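Local structure of histidinol dehydrogenase (Elizabethkingia anophelis NUHP1, 6AN0) at residues 271-282 against 309-320. The protein probably catalyses the final step of histidine biosynthesis, two successive NAD-dependent oxidations of L-histidinol through L-histidinaldehyde to L-histidine, with zinc as cofactor. Numbering follows the deposited sequence. Where two conformers were deposited one is given.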
loop_
_atom_site.group_PDB
_atom_site.type_symbol
_atom_site.label_atom_id
_atom_site.label_comp_id
_atom_site.label_asym_id
_atom_site.label_seq_id
_atom_site.Cartn_x
_atom_site.Cartn_y
_atom_site.Cartn_z
ATOM N N GLN A 271 7.212 -18.843 14.446
ATOM C CA GLN A 271 7.644 -20.041 13.745
ATOM C C GLN A 271 9.049 -19.829 13.210
ATOM O O GLN A 271 9.369 -18.748 12.699
ATOM C CB GLN A 271 6.708 -20.398 12.579
ATOM C CG GLN A 271 7.092 -21.708 11.883
ATOM C CD GLN A 271 6.145 -22.088 10.764
ATOM O OE1 GLN A 271 5.921 -21.310 9.843
ATOM N NE2 GLN A 271 5.572 -23.296 10.844
ATOM N N VAL A 272 9.885 -20.857 13.313
ATOM C CA VAL A 272 11.203 -20.796 12.692
ATOM C C VAL A 272 11.369 -21.987 11.755
ATOM O O VAL A 272 10.847 -23.083 11.995
ATOM C CB VAL A 272 12.354 -20.731 13.729
ATOM C CG1 VAL A 272 12.054 -19.688 14.812
ATOM C CG2 VAL A 272 12.624 -22.100 14.351
ATOM N N ILE A 273 12.101 -21.753 10.666
ATOM C CA ILE A 273 12.383 -22.763 9.657
ATOM C C ILE A 273 13.884 -22.775 9.440
ATOM O O ILE A 273 14.474 -21.724 9.170
ATOM C CB ILE A 273 11.663 -22.465 8.326
ATOM C CG1 ILE A 273 10.155 -22.300 8.547
ATOM C CG2 ILE A 273 11.945 -23.576 7.315
ATOM C CD1 ILE A 273 9.455 -23.583 8.868
ATOM N N LEU A 274 14.503 -23.949 9.573
ATOM C CA LEU A 274 15.923 -24.129 9.273
ATOM C C LEU A 274 16.065 -25.052 8.065
ATOM O O LEU A 274 15.622 -26.205 8.103
ATOM C CB LEU A 274 16.671 -24.703 10.483
ATOM C CG LEU A 274 18.129 -25.144 10.280
ATOM C CD1 LEU A 274 19.005 -23.979 9.827
ATOM C CD2 LEU A 274 18.692 -25.767 11.557
ATOM N N LEU A 275 16.669 -24.539 6.994
ATOM C CA LEU A 275 17.003 -25.316 5.807
ATOM C C LEU A 275 18.511 -25.507 5.786
ATOM O O LEU A 275 19.253 -24.528 5.910
ATOM C CB LEU A 275 16.555 -24.599 4.524
ATOM C CG LEU A 275 15.100 -24.132 4.414
ATOM C CD1 LEU A 275 14.877 -23.491 3.049
ATOM C CD2 LEU A 275 14.145 -25.294 4.623
ATOM N N THR A 276 18.971 -26.754 5.667
ATOM C CA THR A 276 20.405 -27.015 5.594
ATOM C C THR A 276 20.711 -27.855 4.364
ATOM O O THR A 276 19.850 -28.593 3.871
ATOM C CB THR A 276 20.951 -27.736 6.854
ATOM O OG1 THR A 276 20.480 -29.087 6.882
ATOM C CG2 THR A 276 20.519 -27.039 8.126
ATOM N N THR A 277 21.947 -27.745 3.866
ATOM C CA THR A 277 22.362 -28.588 2.750
ATOM C C THR A 277 22.967 -29.920 3.179
ATOM O O THR A 277 23.267 -30.739 2.307
ATOM C CB THR A 277 23.362 -27.866 1.830
ATOM O OG1 THR A 277 24.491 -27.402 2.586
ATOM C CG2 THR A 277 22.691 -26.697 1.124
ATOM N N ASP A 278 23.175 -30.170 4.473
ATOM C CA ASP A 278 23.461 -31.545 4.871
ATOM C C ASP A 278 23.014 -31.779 6.308
ATOM O O ASP A 278 22.789 -30.844 7.083
ATOM C CB ASP A 278 24.944 -31.943 4.627
ATOM C CG ASP A 278 25.932 -31.441 5.692
ATOM O OD1 ASP A 278 25.583 -31.236 6.874
ATOM O OD2 ASP A 278 27.120 -31.291 5.326
ATOM N N GLU A 279 22.895 -33.063 6.642
ATOM C CA GLU A 279 22.299 -33.475 7.903
ATOM C C GLU A 279 23.193 -33.148 9.091
ATOM O O GLU A 279 22.691 -32.920 10.199
ATOM C CB GLU A 279 22.005 -34.973 7.839
ATOM C CG GLU A 279 20.993 -35.478 8.838
ATOM C CD GLU A 279 20.527 -36.877 8.493
ATOM O OE1 GLU A 279 19.649 -37.414 9.199
ATOM O OE2 GLU A 279 21.046 -37.431 7.499
ATOM N N ASN A 280 24.515 -33.131 8.889
ATOM C CA ASN A 280 25.430 -32.849 9.992
ATOM C C ASN A 280 25.263 -31.422 10.507
ATOM O O ASN A 280 25.331 -31.181 11.721
ATOM C CB ASN A 280 26.869 -33.101 9.551
ATOM C CG ASN A 280 27.857 -32.929 10.681
ATOM O OD1 ASN A 280 28.674 -32.008 10.673
ATOM N ND2 ASN A 280 27.783 -33.815 11.671
ATOM N N ILE A 281 25.045 -30.463 9.604
ATOM C CA ILE A 281 24.755 -29.094 10.024
ATOM C C ILE A 281 23.464 -29.049 10.827
ATOM O O ILE A 281 23.368 -28.350 11.844
ATOM C CB ILE A 281 24.674 -28.162 8.800
ATOM C CG1 ILE A 281 25.990 -28.182 8.019
ATOM C CG2 ILE A 281 24.301 -26.742 9.230
ATOM C CD1 ILE A 281 25.788 -28.056 6.526
ATOM N N LEU A 282 22.437 -29.761 10.358
ATOM C CA LEU A 282 21.175 -29.815 11.088
ATOM C C LEU A 282 21.369 -30.398 12.484
ATOM O O LEU A 282 20.909 -29.823 13.478
ATOM C CB LEU A 282 20.153 -30.629 10.294
ATOM C CG LEU A 282 18.767 -30.724 10.932
ATOM C CD1 LEU A 282 18.103 -29.346 11.051
ATOM C CD2 LEU A 282 17.895 -31.681 10.142
ATOM N N SER A 309 7.830 -25.601 14.595
ATOM C CA SER A 309 8.962 -25.272 13.741
ATOM C C SER A 309 9.494 -26.522 13.041
ATOM O O SER A 309 9.153 -27.653 13.393
ATOM C CB SER A 309 10.050 -24.588 14.573
ATOM O OG SER A 309 9.550 -23.358 15.084
ATOM N N ARG A 310 10.327 -26.308 12.015
ATOM C CA ARG A 310 10.759 -27.395 11.141
ATOM C C ARG A 310 12.221 -27.215 10.759
ATOM O O ARG A 310 12.626 -26.113 10.388
ATOM C CB ARG A 310 9.909 -27.454 9.859
ATOM C CG ARG A 310 8.407 -27.419 10.098
ATOM C CD ARG A 310 7.609 -27.690 8.839
ATOM N NE ARG A 310 6.196 -27.850 9.166
ATOM C CZ ARG A 310 5.275 -26.910 8.988
ATOM N NH1 ARG A 310 5.609 -25.743 8.457
ATOM N NH2 ARG A 310 4.011 -27.147 9.324
ATOM N N GLY A 311 12.997 -28.292 10.840
ATOM C CA GLY A 311 14.317 -28.361 10.223
ATOM C C GLY A 311 14.284 -29.298 9.026
ATOM O O GLY A 311 13.817 -30.436 9.127
ATOM N N ILE A 312 14.780 -28.806 7.891
ATOM C CA ILE A 312 14.639 -29.504 6.617
ATOM C C ILE A 312 15.996 -29.579 5.933
ATOM O O ILE A 312 16.665 -28.555 5.761
ATOM C CB ILE A 312 13.613 -28.796 5.710
ATOM C CG1 ILE A 312 12.293 -28.600 6.467
ATOM C CG2 ILE A 312 13.405 -29.588 4.416
ATOM C CD1 ILE A 312 11.290 -27.716 5.762
ATOM N N VAL A 313 16.391 -30.782 5.524
ATOM C CA VAL A 313 17.598 -30.978 4.725
ATOM C C VAL A 313 17.212 -31.034 3.254
ATOM O O VAL A 313 16.348 -31.825 2.854
ATOM C CB VAL A 313 18.358 -32.248 5.143
ATOM C CG1 VAL A 313 19.565 -32.436 4.241
ATOM C CG2 VAL A 313 18.794 -32.141 6.586
ATOM N N LEU A 314 17.849 -30.190 2.451
ATOM C CA LEU A 314 17.661 -30.142 1.008
ATOM C C LEU A 314 19.035 -30.133 0.350
ATOM O O LEU A 314 19.971 -29.524 0.875
ATOM C CB LEU A 314 16.845 -28.893 0.607
ATOM C CG LEU A 314 15.408 -28.838 1.142
ATOM C CD1 LEU A 314 14.768 -27.447 0.963
ATOM C CD2 LEU A 314 14.548 -29.932 0.499
ATOM N N ASP A 315 19.160 -30.787 -0.802
ATOM C CA ASP A 315 20.479 -31.175 -1.290
ATOM C C ASP A 315 21.187 -30.092 -2.106
ATOM O O ASP A 315 22.196 -30.391 -2.746
ATOM C CB ASP A 315 20.389 -32.479 -2.097
ATOM C CG ASP A 315 19.490 -32.375 -3.314
ATOM O OD1 ASP A 315 19.063 -31.260 -3.677
ATOM O OD2 ASP A 315 19.209 -33.435 -3.916
ATOM N N SER A 316 20.701 -28.850 -2.093
ATOM C CA SER A 316 21.436 -27.759 -2.723
ATOM C C SER A 316 20.928 -26.430 -2.185
ATOM O O SER A 316 19.797 -26.328 -1.698
ATOM C CB SER A 316 21.312 -27.797 -4.251
ATOM O OG SER A 316 20.019 -27.401 -4.673
ATOM N N ILE A 317 21.787 -25.407 -2.279
ATOM C CA ILE A 317 21.382 -24.054 -1.893
ATOM C C ILE A 317 20.272 -23.556 -2.810
ATOM O O ILE A 317 19.345 -22.869 -2.367
ATOM C CB ILE A 317 22.596 -23.101 -1.891
ATOM C CG1 ILE A 317 23.586 -23.504 -0.799
ATOM C CG2 ILE A 317 22.167 -21.645 -1.683
ATOM C CD1 ILE A 317 24.915 -22.775 -0.863
ATOM N N GLU A 318 20.339 -23.899 -4.102
ATOM C CA GLU A 318 19.279 -23.431 -4.987
ATOM C C GLU A 318 17.935 -24.054 -4.619
ATOM O O GLU A 318 16.907 -23.375 -4.727
ATOM C CB GLU A 318 19.620 -23.691 -6.460
ATOM C CG GLU A 318 20.831 -22.904 -7.034
ATOM C CD GLU A 318 20.795 -21.372 -6.844
ATOM O OE1 GLU A 318 21.874 -20.815 -6.591
ATOM O OE2 GLU A 318 19.742 -20.713 -6.967
ATOM N N LYS A 319 17.910 -25.305 -4.147
ATOM C CA LYS A 319 16.654 -25.876 -3.665
ATOM C C LYS A 319 16.172 -25.164 -2.405
ATOM O O LYS A 319 14.967 -24.922 -2.241
ATOM C CB LYS A 319 16.814 -27.372 -3.388
ATOM C CG LYS A 319 16.064 -28.265 -4.343
ATOM C CD LYS A 319 16.265 -29.723 -3.977
ATOM C CE LYS A 319 15.895 -30.635 -5.127
ATOM N NZ LYS A 319 16.169 -32.049 -4.783
ATOM N N CYS A 320 17.097 -24.838 -1.496
ATOM C CA CYS A 320 16.724 -24.109 -0.288
ATOM C C CYS A 320 16.092 -22.765 -0.629
ATOM O O CYS A 320 15.085 -22.376 -0.026
ATOM C CB CYS A 320 17.946 -23.903 0.608
ATOM S SG CYS A 320 18.632 -25.410 1.358
#
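L274 and T276 each join two residues of the neighbouring strand, as parallel pairing requires: L274 N gives to R310 O and L274 O takes I312 N at 2.7 Å, while T276 N gives to I312 O and T276 O takes L314 N at 2.9 Å. A longer bond, R310 N to V272 O at 3.3 Å, starts the ladder. At the N-terminal end of the pairing a side chain takes over: S309 OG, turned back beside its own backbone N (chi1 -63°), accepts from V272 N at 3.1 Å, nearly straight at 165°, and also bonds A305 O, so a small hydroxyl links the end of helix 299-307 to the start of strand 271-276.

The amide of Q271 and the guanidinium of R310, planes 62° apart, come together as two donors sharing an acceptor, Q25 O, which both Q271 NE2 and R310 NH1 bond; Q271 OE1 bonds Y327. On the same face as R310, I273 CD1 lies along its aliphatic stem, and L275 CD2 packs alongside I312 CB at 3.7 Å. The other branch of L275, CD1, touches C320 O, CB meets C320 SG, and F323 of helix 317-327 covers both L275 and I312. On the opposite face, with V313, L282 comes in from helix 279-293, its CD1 near G311 CA at 4.0 Å, where there is no side chain in the way, and its CD2 against V313 CG2. T276 OG1 bonds D278 O.

Both strands then turn into helices whose first turns are capped by side chains, D278 OD1 taking I281 N and S316 OG taking K319 N. Each strand thus feeds a helix on opposite faces of the parallel sheet, the layering of a Rossmann-like alpha/beta domain: directional backbone bonds fix the register, and branched aliphatic side chains seal the helices onto it.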